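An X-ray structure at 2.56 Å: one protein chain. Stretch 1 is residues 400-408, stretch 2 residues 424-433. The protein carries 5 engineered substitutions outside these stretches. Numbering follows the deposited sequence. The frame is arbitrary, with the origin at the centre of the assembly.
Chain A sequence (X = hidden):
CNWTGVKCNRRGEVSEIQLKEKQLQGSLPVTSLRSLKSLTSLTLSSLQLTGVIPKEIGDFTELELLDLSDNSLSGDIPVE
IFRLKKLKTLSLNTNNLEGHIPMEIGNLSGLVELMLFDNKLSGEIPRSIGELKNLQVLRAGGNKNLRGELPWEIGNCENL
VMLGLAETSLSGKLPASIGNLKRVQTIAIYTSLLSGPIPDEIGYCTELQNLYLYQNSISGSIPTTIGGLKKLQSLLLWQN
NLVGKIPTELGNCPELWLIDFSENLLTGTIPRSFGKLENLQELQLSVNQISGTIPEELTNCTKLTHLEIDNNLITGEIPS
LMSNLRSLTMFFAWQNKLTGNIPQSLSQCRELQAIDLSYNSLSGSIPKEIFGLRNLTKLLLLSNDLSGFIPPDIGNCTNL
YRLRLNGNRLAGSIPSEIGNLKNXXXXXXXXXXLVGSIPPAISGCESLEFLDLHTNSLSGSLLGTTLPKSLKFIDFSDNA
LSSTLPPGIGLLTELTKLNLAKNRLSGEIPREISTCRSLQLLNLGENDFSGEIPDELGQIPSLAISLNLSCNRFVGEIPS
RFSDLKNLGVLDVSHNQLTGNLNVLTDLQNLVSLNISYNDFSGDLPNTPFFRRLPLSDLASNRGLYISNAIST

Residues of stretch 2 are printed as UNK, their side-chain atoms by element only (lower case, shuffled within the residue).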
# COMPACT_ATOMS: atom_id res chain seq x y z
N LEU A 400 1.35 18.59 -9.58
CA LEU A 400 2.10 18.10 -8.42
C LEU A 400 1.23 18.09 -7.19
O LEU A 400 0.68 19.11 -6.81
CB LEU A 400 3.32 18.97 -8.15
CG LEU A 400 4.46 18.33 -7.36
CD1 LEU A 400 4.86 16.97 -7.96
CD2 LEU A 400 5.64 19.29 -7.31
N TYR A 401 1.13 16.93 -6.57
CA TYR A 401 0.31 16.71 -5.39
C TYR A 401 1.19 16.54 -4.14
O TYR A 401 1.05 17.28 -3.15
CB TYR A 401 -0.55 15.46 -5.60
CG TYR A 401 -1.58 15.23 -4.53
CD1 TYR A 401 -2.80 15.87 -4.58
CD2 TYR A 401 -1.34 14.36 -3.47
CE1 TYR A 401 -3.77 15.66 -3.62
CE2 TYR A 401 -2.30 14.14 -2.50
CZ TYR A 401 -3.51 14.80 -2.58
OH TYR A 401 -4.48 14.61 -1.63
N ARG A 402 2.05 15.53 -4.18
CA ARG A 402 2.96 15.19 -3.09
C ARG A 402 4.42 15.43 -3.49
O ARG A 402 4.94 14.82 -4.43
CB ARG A 402 2.74 13.73 -2.70
CG ARG A 402 3.72 13.16 -1.66
CD ARG A 402 3.26 11.76 -1.28
NE ARG A 402 4.00 11.25 -0.14
CZ ARG A 402 3.70 11.53 1.12
NH1 ARG A 402 4.42 11.02 2.10
NH2 ARG A 402 2.67 12.33 1.39
N LEU A 403 5.06 16.33 -2.75
CA LEU A 403 6.44 16.72 -3.00
C LEU A 403 7.32 16.49 -1.76
O LEU A 403 7.07 17.07 -0.69
CB LEU A 403 6.51 18.20 -3.38
CG LEU A 403 7.93 18.69 -3.69
CD1 LEU A 403 8.48 18.01 -4.95
CD2 LEU A 403 8.01 20.21 -3.83
N ARG A 404 8.31 15.62 -1.87
CA ARG A 404 9.23 15.42 -0.75
C ARG A 404 10.68 15.52 -1.19
O ARG A 404 11.19 14.64 -1.89
CB ARG A 404 8.95 14.08 -0.09
CG ARG A 404 7.50 13.91 0.31
CD ARG A 404 7.36 12.84 1.35
NE ARG A 404 8.08 13.23 2.56
CZ ARG A 404 8.21 12.47 3.64
NH1 ARG A 404 7.67 11.25 3.67
NH2 ARG A 404 8.89 12.92 4.69
N LEU A 405 11.30 16.64 -0.81
CA LEU A 405 12.71 16.93 -1.09
C LEU A 405 13.61 16.81 0.13
O LEU A 405 14.80 17.14 0.08
CB LEU A 405 12.87 18.29 -1.77
CG LEU A 405 12.10 18.50 -3.08
CD1 LEU A 405 12.47 19.83 -3.71
CD2 LEU A 405 12.36 17.36 -4.03
N ASN A 406 13.03 16.38 1.25
CA ASN A 406 13.69 16.38 2.55
C ASN A 406 14.92 15.48 2.66
O ASN A 406 15.00 14.44 2.01
CB ASN A 406 12.68 16.10 3.66
CG ASN A 406 11.94 14.80 3.47
OD1 ASN A 406 10.99 14.73 2.69
ND2 ASN A 406 12.35 13.77 4.19
N GLY A 407 15.90 15.88 3.48
CA GLY A 407 17.09 15.08 3.66
C GLY A 407 18.09 15.18 2.52
O GLY A 407 18.58 14.17 2.00
N ASN A 408 18.38 16.42 2.14
CA ASN A 408 19.38 16.73 1.13
C ASN A 408 20.19 17.96 1.55
O ASN A 408 20.14 18.37 2.71
CB ASN A 408 18.73 16.96 -0.25
CG ASN A 408 18.21 15.67 -0.87
OD1 ASN A 408 18.99 14.86 -1.36
ND2 ASN A 408 16.90 15.48 -0.86
N UNK A 424 -1.09 21.11 -4.96
CA UNK A 424 -0.04 20.60 -4.11
C UNK A 424 -0.62 20.45 -2.70
O UNK A 424 -1.04 21.42 -2.08
c UNK A 424 3.42 22.40 -3.80
c UNK A 424 2.99 19.92 -3.89
c UNK A 424 2.45 21.28 -3.44
c UNK A 424 1.11 21.60 -4.11
N UNK A 425 -0.68 19.21 -2.23
CA UNK A 425 -1.24 18.87 -0.94
C UNK A 425 -0.24 18.85 0.20
O UNK A 425 -0.49 19.33 1.29
c UNK A 425 -2.63 17.19 0.27
c UNK A 425 -1.95 17.53 -1.02
n UNK A 425 -3.70 17.90 0.57
o UNK A 425 -2.20 16.31 1.01
N UNK A 426 0.90 18.25 -0.11
CA UNK A 426 1.84 17.77 0.88
C UNK A 426 3.21 18.16 0.38
O UNK A 426 3.62 17.78 -0.71
c UNK A 426 2.92 14.61 4.18
c UNK A 426 1.74 16.24 0.97
c UNK A 426 2.10 15.16 3.21
c UNK A 426 4.82 15.00 2.77
c UNK A 426 4.28 14.53 3.96
c UNK A 426 2.63 15.64 2.01
c UNK A 426 3.99 15.55 1.80
N UNK A 427 3.93 18.91 1.21
CA UNK A 427 5.27 19.37 0.87
C UNK A 427 6.23 19.19 2.07
O UNK A 427 6.03 19.74 3.16
c UNK A 427 6.56 21.37 0.09
c UNK A 427 4.51 21.65 1.36
c UNK A 427 5.20 20.83 0.36
N UNK A 428 7.28 18.39 1.87
CA UNK A 428 8.31 18.20 2.87
C UNK A 428 9.65 18.60 2.26
O UNK A 428 10.18 17.90 1.38
o UNK A 428 9.87 17.45 4.93
c UNK A 428 9.21 16.47 4.49
o UNK A 428 9.26 15.32 4.99
c UNK A 428 8.33 16.72 3.30
N UNK A 429 10.16 19.76 2.69
CA UNK A 429 11.53 20.25 2.41
C UNK A 429 12.52 20.23 3.60
O UNK A 429 13.60 20.84 3.57
c UNK A 429 10.46 21.47 0.45
c UNK A 429 11.53 21.56 1.55
c UNK A 429 9.99 22.86 -0.03
c UNK A 429 12.94 21.84 0.97
N UNK A 430 12.13 19.57 4.69
CA UNK A 430 12.93 19.62 5.90
C UNK A 430 14.34 19.07 5.69
O UNK A 430 14.59 18.36 4.71
o UNK A 430 11.94 17.54 6.64
c UNK A 430 12.24 18.85 7.03
N UNK A 431 15.25 19.46 6.57
CA UNK A 431 16.64 18.97 6.55
C UNK A 431 17.36 19.29 5.25
O UNK A 431 17.76 18.40 4.51
c UNK A 431 16.70 17.48 6.86
o UNK A 431 16.08 14.79 7.89
o UNK A 431 17.34 15.42 9.57
c UNK A 431 16.59 15.67 8.60
c UNK A 431 16.27 17.12 8.27
N UNK A 432 17.53 20.58 5.02
CA UNK A 432 18.30 21.08 3.91
C UNK A 432 18.99 22.35 4.40
O UNK A 432 19.07 22.57 5.60
o UNK A 432 17.80 19.52 1.14
c UNK A 432 17.41 21.34 2.67
n UNK A 432 15.82 19.55 2.19
c UNK A 432 17.02 20.05 1.93
N UNK A 433 19.58 23.11 3.48
CA UNK A 433 20.23 24.40 3.74
C UNK A 433 19.46 25.65 3.32
O UNK A 433 20.09 26.67 3.00
c UNK A 433 22.87 22.95 4.71
c UNK A 433 24.33 20.97 4.63
n UNK A 433 25.55 20.46 4.51
c UNK A 433 22.34 23.14 3.31
c UNK A 433 21.63 24.43 3.15
n UNK A 433 23.28 20.17 4.79
n UNK A 433 24.16 22.29 4.60

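Position 424 carries four side-chain carbons, forked at the second, and its fork lies beside L400 and L403. This is leucine, L424, whose CD1 sits 4.0 Å from L403 CB and 4.1 Å from L400 CG.

At 425 there are two carbons, the second bearing one oxygen and one nitrogen. The CB lies over one face of the Y401 ring, 3.6 Å from its centroid, a CH-pi contact. The amide end identifies asparagine, N425; its backbone N donates to Y401 O at 2.8 Å.

Position 426 has one carbon followed by a six-carbon ring, with the guanidinium of R402 over one face. No oxygen extends the ring, so the residue is phenylalanine, F426. R402 CZ stands 4.0 Å from the ring centroid, 11° off the normal, in a cation-pi arrangement, while R404 CD approaches F426 CE1 to 3.6 Å.

One carbon carrying two others, three in all, marks 427 as valine on shape. V427 shares its face of the sheet with L403, and its CG2 lies 4.3 Å from L403 CD2.

At 428 two carbons end in two oxygens, one of them reached by R404 NH2. A short carboxylate facing a guanidinium fits aspartate: D428 OD2 and R404 NH2 form a salt bridge at a very short 2.4 Å. D428 OD1 instead accepts from the backbone N of position 430, at 3.1 Å.

Position 429 has four carbons forked at the first, with one arm two carbons long, hence isoleucine. I429 points away from stretch 1, though its CG2 comes within 4.5 Å of L405 CB.

A single carbon and oxygen define 430 as serine. S430 OG bonds to D428 OD1 at 2.7 Å, and S430 O accepts from G407 N at 3.1 Å.

Three carbons, the third with two oxygens, make 431 glutamate. It is the backbone of E431 that bonds here, its O accepting from N408 N at 3.1 Å.

Position 432 again has two carbons ending in one oxygen and one nitrogen: asparagine. N432 ND2 donates to I429 O at 2.9 Å and weakly to L405 O at 3.4 Å.

Three carbons, a nitrogen, then a carbon with two more nitrogens identify arginine, R433, peripheral to the contact.

The two strands run parallel, and backbone hydrogen bonds set their register: L403 N to F426 O and D428 N to L403 O, both 2.9 Å, followed by L405 N to D428 O at 2.8 Å. R402 and R404 share a face with F426 and D428, pairing cations with an aromatic ring and a carboxylate, whereas L403 and V427 pack on the other face.

Stretch 2 424-433: LNFVDISENR
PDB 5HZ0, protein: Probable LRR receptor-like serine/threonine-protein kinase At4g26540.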